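Probable sugar kinase (Clostridium perfringens, PDB 3KZH) probably transfers a phosphate group to a sugar or related carbohydrate substrate, as a kinase of the pfkB (ribokinase-like) family, and holds beta-D-glucopyranose in a pocket. Local coordinates at residues A210-L215 / F232-V237; C239-A244 / E313-D318. One frame throughout, in Å; residues are numbered along the deposited sequence.

Contact 1 of 2, residues A210-L215 / F232-V237; sequences ASNYFL and FYNDGV
N234 reaches from its strand into the side of the helix, and its amide nitrogen meets two consecutive helix residues, S211 and N212. The bond to S211 is the good one: ND2 lies 3.0 Å from OG, the N-H points almost straight at it (167°), and the hydroxyl sits close to the amide plane. The N234 side chain gets there with CG anti to its backbone N (chi1 -162°). N212 joins more loosely. Its side chain crosses that of N234 at about a right angle, the two amide planes are 63° apart, and N212 OD1 takes a weak bond from N234 ND2 at 3.3 Å.

S211 OG also meets the F232 ring, lying at its edge 3.2 Å from CE2. One turn further along the helix, L215 runs obliquely past N234, with CD1 3.5 Å from ND2, while CD2 comes within 4.1 Å of D235 C. The other end of the N234 amide faces its own chain: OD1 accepts from G236 N, two residues on, at 3.2 Å, an Asx turn where the strand ends; the N-H comes from above the carbonyl plane.

This is how helix 204-217, which lies between strands 185-186 and 221-225 in a beta-alpha-beta crossover, packs against strand 231-234, the sheet neighbour just beyond 221-225. S211 OG is also bonded back to L207 O in the helix. With ND2 bonded to the helix and OD1 to the turn, the rotation of the buried N234 amide is probably well fixed, its polar atoms satisfied on both ends.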
# COMPACT_ATOMS: atom_id res chain seq x y z
N ALA A 210 0.14 9.80 44.27
CA ALA A 210 0.14 10.28 42.88
C ALA A 210 -1.27 10.33 42.32
O ALA A 210 -1.72 11.37 41.83
CB ALA A 210 1.00 9.39 42.03
N SER A 211 -1.98 9.21 42.48
CA SER A 211 -3.34 9.10 42.01
C SER A 211 -4.30 10.02 42.76
O SER A 211 -5.18 10.61 42.12
CB SER A 211 -3.80 7.64 42.02
OG SER A 211 -3.76 7.06 43.31
N ASN A 212 -4.08 10.22 44.07
CA ASN A 212 -4.90 11.13 44.89
C ASN A 212 -4.71 12.59 44.48
O ASN A 212 -5.65 13.38 44.52
CB ASN A 212 -4.59 10.99 46.39
CG ASN A 212 -5.39 9.88 47.06
OD1 ASN A 212 -6.47 9.48 46.60
ND2 ASN A 212 -4.85 9.37 48.17
N TYR A 213 -3.49 12.91 44.05
CA TYR A 213 -3.13 14.24 43.57
C TYR A 213 -3.83 14.51 42.22
O TYR A 213 -4.34 15.62 42.00
CB TYR A 213 -1.59 14.34 43.44
CG TYR A 213 -1.07 15.51 42.63
CD1 TYR A 213 -1.15 16.83 43.11
CD2 TYR A 213 -0.54 15.30 41.34
CE1 TYR A 213 -0.72 17.93 42.32
CE2 TYR A 213 -0.10 16.38 40.54
CZ TYR A 213 -0.20 17.69 41.03
OH TYR A 213 0.21 18.74 40.25
N PHE A 214 -3.86 13.50 41.35
CA PHE A 214 -4.52 13.62 40.04
C PHE A 214 -6.02 13.82 40.20
O PHE A 214 -6.60 14.64 39.50
CB PHE A 214 -4.25 12.38 39.17
CG PHE A 214 -2.81 12.22 38.74
CD1 PHE A 214 -2.05 13.31 38.28
CD2 PHE A 214 -2.21 10.94 38.78
CE1 PHE A 214 -0.71 13.14 37.85
CE2 PHE A 214 -0.86 10.75 38.37
CZ PHE A 214 -0.11 11.85 37.90
N LEU A 215 -6.61 13.14 41.20
CA LEU A 215 -8.03 13.27 41.51
C LEU A 215 -8.34 14.66 42.07
O LEU A 215 -9.47 15.15 41.93
CB LEU A 215 -8.47 12.20 42.52
CG LEU A 215 -8.34 10.71 42.19
CD1 LEU A 215 -8.52 9.92 43.46
CD2 LEU A 215 -9.30 10.27 41.11
N PHE A 232 -2.43 -0.26 38.50
CA PHE A 232 -2.87 0.40 39.71
C PHE A 232 -4.02 1.31 39.27
O PHE A 232 -3.89 2.04 38.30
CB PHE A 232 -1.72 1.23 40.31
CG PHE A 232 -2.12 2.01 41.53
CD1 PHE A 232 -2.14 1.39 42.80
CD2 PHE A 232 -2.57 3.35 41.41
CE1 PHE A 232 -2.60 2.09 43.93
CE2 PHE A 232 -3.04 4.06 42.53
CZ PHE A 232 -3.06 3.43 43.80
N TYR A 233 -5.11 1.30 40.03
CA TYR A 233 -6.27 2.14 39.71
C TYR A 233 -6.77 2.96 40.90
O TYR A 233 -6.60 2.55 42.05
CB TYR A 233 -7.43 1.30 39.15
CG TYR A 233 -8.01 0.25 40.09
CD1 TYR A 233 -9.07 0.56 40.98
CD2 TYR A 233 -7.52 -1.07 40.09
CE1 TYR A 233 -9.62 -0.42 41.84
CE2 TYR A 233 -8.08 -2.06 40.94
CZ TYR A 233 -9.12 -1.71 41.82
OH TYR A 233 -9.60 -2.64 42.73
N ASN A 234 -7.50 4.04 40.59
CA ASN A 234 -8.10 4.91 41.61
C ASN A 234 -9.17 5.80 40.97
O ASN A 234 -8.88 6.51 40.01
CB ASN A 234 -7.03 5.78 42.29
CG ASN A 234 -7.50 6.38 43.64
OD1 ASN A 234 -8.63 6.20 44.08
ND2 ASN A 234 -6.60 7.10 44.29
N ASP A 235 -10.39 5.74 41.49
CA ASP A 235 -11.49 6.58 41.00
C ASP A 235 -12.09 7.48 42.08
O ASP A 235 -13.12 8.14 41.86
CB ASP A 235 -12.58 5.74 40.29
CG ASP A 235 -13.26 4.72 41.21
OD1 ASP A 235 -13.52 5.03 42.39
OD2 ASP A 235 -13.58 3.61 40.75
N GLY A 236 -11.46 7.48 43.26
CA GLY A 236 -11.94 8.27 44.37
C GLY A 236 -12.72 7.45 45.37
O GLY A 236 -12.70 7.75 46.56
N VAL A 237 -13.41 6.42 44.88
CA VAL A 237 -14.21 5.51 45.71
C VAL A 237 -13.45 4.19 45.87
O VAL A 237 -13.27 3.70 46.99
CB VAL A 237 -15.60 5.26 45.06
CG1 VAL A 237 -16.40 4.21 45.85
CG2 VAL A 237 -16.38 6.56 44.97

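Contact 2 of 2, residues C239-A244 / E313-D318; sequences CGKIKA and EEEKYD
The Y317 ring stands obliquely against the backbone of G240, with CE1 3.7 Å from G240 CA, on the face where C239 and K241 put their side chains. Its CG is anti to the carbonyl carbon, beside the backbone N (chi1 -39°). The sulfur of C239 comes in at the rim, SG to Y317 CD1 3.8 Å, close to the ring plane. At the far end of the ring the hydroxyl rests by K241, its OH 3.6 Å from K241 CB, and donates a short bond of 2.6 Å to E315 OE1 from above the carboxylate plane. K241 and E315 run side by side in the same direction, yet NZ stays 4.1 Å from OE1, beyond a salt bridge.

Beneath lies an antiparallel ladder, in which 312-317, coming after the helical region, adds itself next to 239-244 as the outermost strand at this end of the large sheet of the ribokinase-like fold. K241 and E315 form a hydrogen-bonded pair: K241 N bonds to E315 O and E315 N to K241 O, both at 3.0 Å; K243 and E313 form the next. On the opposite face I242 CG1 meets E314 CG at 4.1 Å, and I242 itself packs on V277 and M281 of helix 273-288.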
# COMPACT_ATOMS: atom_id res chain seq x y z
N CYS A 239 -9.98 1.86 45.00
CA CYS A 239 -8.54 1.93 44.76
C CYS A 239 -7.95 0.55 44.94
O CYS A 239 -8.35 -0.19 45.84
CB CYS A 239 -7.86 2.93 45.70
SG CYS A 239 -6.04 3.03 45.56
N GLY A 240 -7.03 0.18 44.06
CA GLY A 240 -6.41 -1.12 44.16
C GLY A 240 -5.35 -1.34 43.11
O GLY A 240 -4.98 -0.42 42.38
N LYS A 241 -4.89 -2.59 43.03
CA LYS A 241 -3.86 -3.01 42.09
C LYS A 241 -4.17 -4.45 41.70
O LYS A 241 -4.38 -5.30 42.56
CB LYS A 241 -2.47 -2.93 42.73
CG LYS A 241 -1.31 -3.29 41.80
CD LYS A 241 -0.14 -3.93 42.54
CE LYS A 241 0.67 -2.90 43.32
NZ LYS A 241 1.82 -3.54 44.01
N ILE A 242 -4.23 -4.70 40.39
CA ILE A 242 -4.52 -6.03 39.86
C ILE A 242 -3.42 -6.44 38.89
O ILE A 242 -2.95 -5.63 38.08
CB ILE A 242 -5.94 -6.11 39.17
CG1 ILE A 242 -7.06 -5.80 40.18
CG2 ILE A 242 -6.20 -7.50 38.64
CD1 ILE A 242 -8.43 -5.54 39.58
N LYS A 243 -3.03 -7.70 38.98
CA LYS A 243 -1.98 -8.26 38.14
C LYS A 243 -2.42 -9.63 37.68
O LYS A 243 -3.20 -10.30 38.35
CB LYS A 243 -0.69 -8.36 38.97
CG LYS A 243 0.51 -9.01 38.30
CD LYS A 243 1.54 -9.36 39.35
CE LYS A 243 2.56 -10.34 38.81
NZ LYS A 243 3.60 -10.65 39.84
N ALA A 244 -1.97 -10.02 36.49
CA ALA A 244 -2.28 -11.33 35.94
C ALA A 244 -1.04 -12.20 36.06
O ALA A 244 0.09 -11.72 35.92
CB ALA A 244 -2.70 -11.22 34.49
N GLU A 313 -4.07 -11.66 40.76
CA GLU A 313 -3.53 -11.27 42.05
C GLU A 313 -4.20 -9.91 42.23
O GLU A 313 -3.98 -9.01 41.43
CB GLU A 313 -2.01 -11.12 42.02
CG GLU A 313 -1.25 -12.42 42.22
CD GLU A 313 0.26 -12.25 42.15
OE1 GLU A 313 0.78 -11.23 42.66
OE2 GLU A 313 0.92 -13.14 41.59
N GLU A 314 -5.11 -9.83 43.20
CA GLU A 314 -5.88 -8.62 43.48
C GLU A 314 -5.60 -8.06 44.87
O GLU A 314 -5.43 -8.81 45.82
CB GLU A 314 -7.39 -8.88 43.33
CG GLU A 314 -7.83 -9.38 41.97
CD GLU A 314 -9.31 -9.65 41.89
OE1 GLU A 314 -10.10 -8.70 42.05
OE2 GLU A 314 -9.70 -10.80 41.63
N GLU A 315 -5.53 -6.74 44.96
CA GLU A 315 -5.27 -6.00 46.20
C GLU A 315 -6.21 -4.79 46.21
O GLU A 315 -6.38 -4.14 45.18
CB GLU A 315 -3.81 -5.51 46.23
CG GLU A 315 -2.74 -6.61 46.39
CD GLU A 315 -1.31 -6.13 46.14
OE1 GLU A 315 -0.91 -5.05 46.63
OE2 GLU A 315 -0.55 -6.87 45.48
N LYS A 316 -6.84 -4.52 47.36
CA LYS A 316 -7.76 -3.38 47.51
C LYS A 316 -7.33 -2.50 48.68
O LYS A 316 -7.16 -2.99 49.78
CB LYS A 316 -9.21 -3.83 47.75
CG LYS A 316 -9.91 -4.65 46.66
CD LYS A 316 -11.45 -4.61 46.78
CE LYS A 316 -11.99 -5.09 48.15
NZ LYS A 316 -11.69 -6.52 48.48
N TYR A 317 -7.19 -1.20 48.44
CA TYR A 317 -6.82 -0.26 49.50
C TYR A 317 -7.99 0.69 49.78
O TYR A 317 -8.71 1.08 48.86
CB TYR A 317 -5.56 0.56 49.12
CG TYR A 317 -4.49 -0.23 48.39
CD1 TYR A 317 -4.31 -0.07 47.01
CD2 TYR A 317 -3.69 -1.18 49.06
CE1 TYR A 317 -3.37 -0.86 46.30
CE2 TYR A 317 -2.74 -1.97 48.36
CZ TYR A 317 -2.59 -1.80 46.98
OH TYR A 317 -1.68 -2.55 46.26
N ASP A 318 -8.17 1.04 51.05
CA ASP A 318 -9.25 1.94 51.48
C ASP A 318 -8.79 3.40 51.61
O ASP A 318 -7.76 3.78 51.05
CB ASP A 318 -9.85 1.43 52.80
CG ASP A 318 -11.36 1.58 52.84
OD1 ASP A 318 -11.85 2.61 53.37
OD2 ASP A 318 -12.06 0.67 52.32
O HOH W 1 -11.31 -0.30 47.40
O HOH W 2 -1.88 -7.28 43.00

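Both contacts build on the antiparallel end of the large sheet, where strands 231-234 and 239-244 are neighbours: Y233 N probably bonds to G240 O, and F232 CZ lies 3.5 Å from C239 SG. Their ways of joining differ. Contact 1 sets a helix against the sheet through side-chain amide and hydroxyl bonds, the stronger between the buried S211 and N234, whereas contact 2 pairs two strands through the backbone and keeps its charged side chains near the surface. Each is only partly buried: in contact 1 S211, F232 and N234 are enclosed, while in contact 2 the buried residues are C239, G240 and I242, and E313, E314 and K316 are exposed.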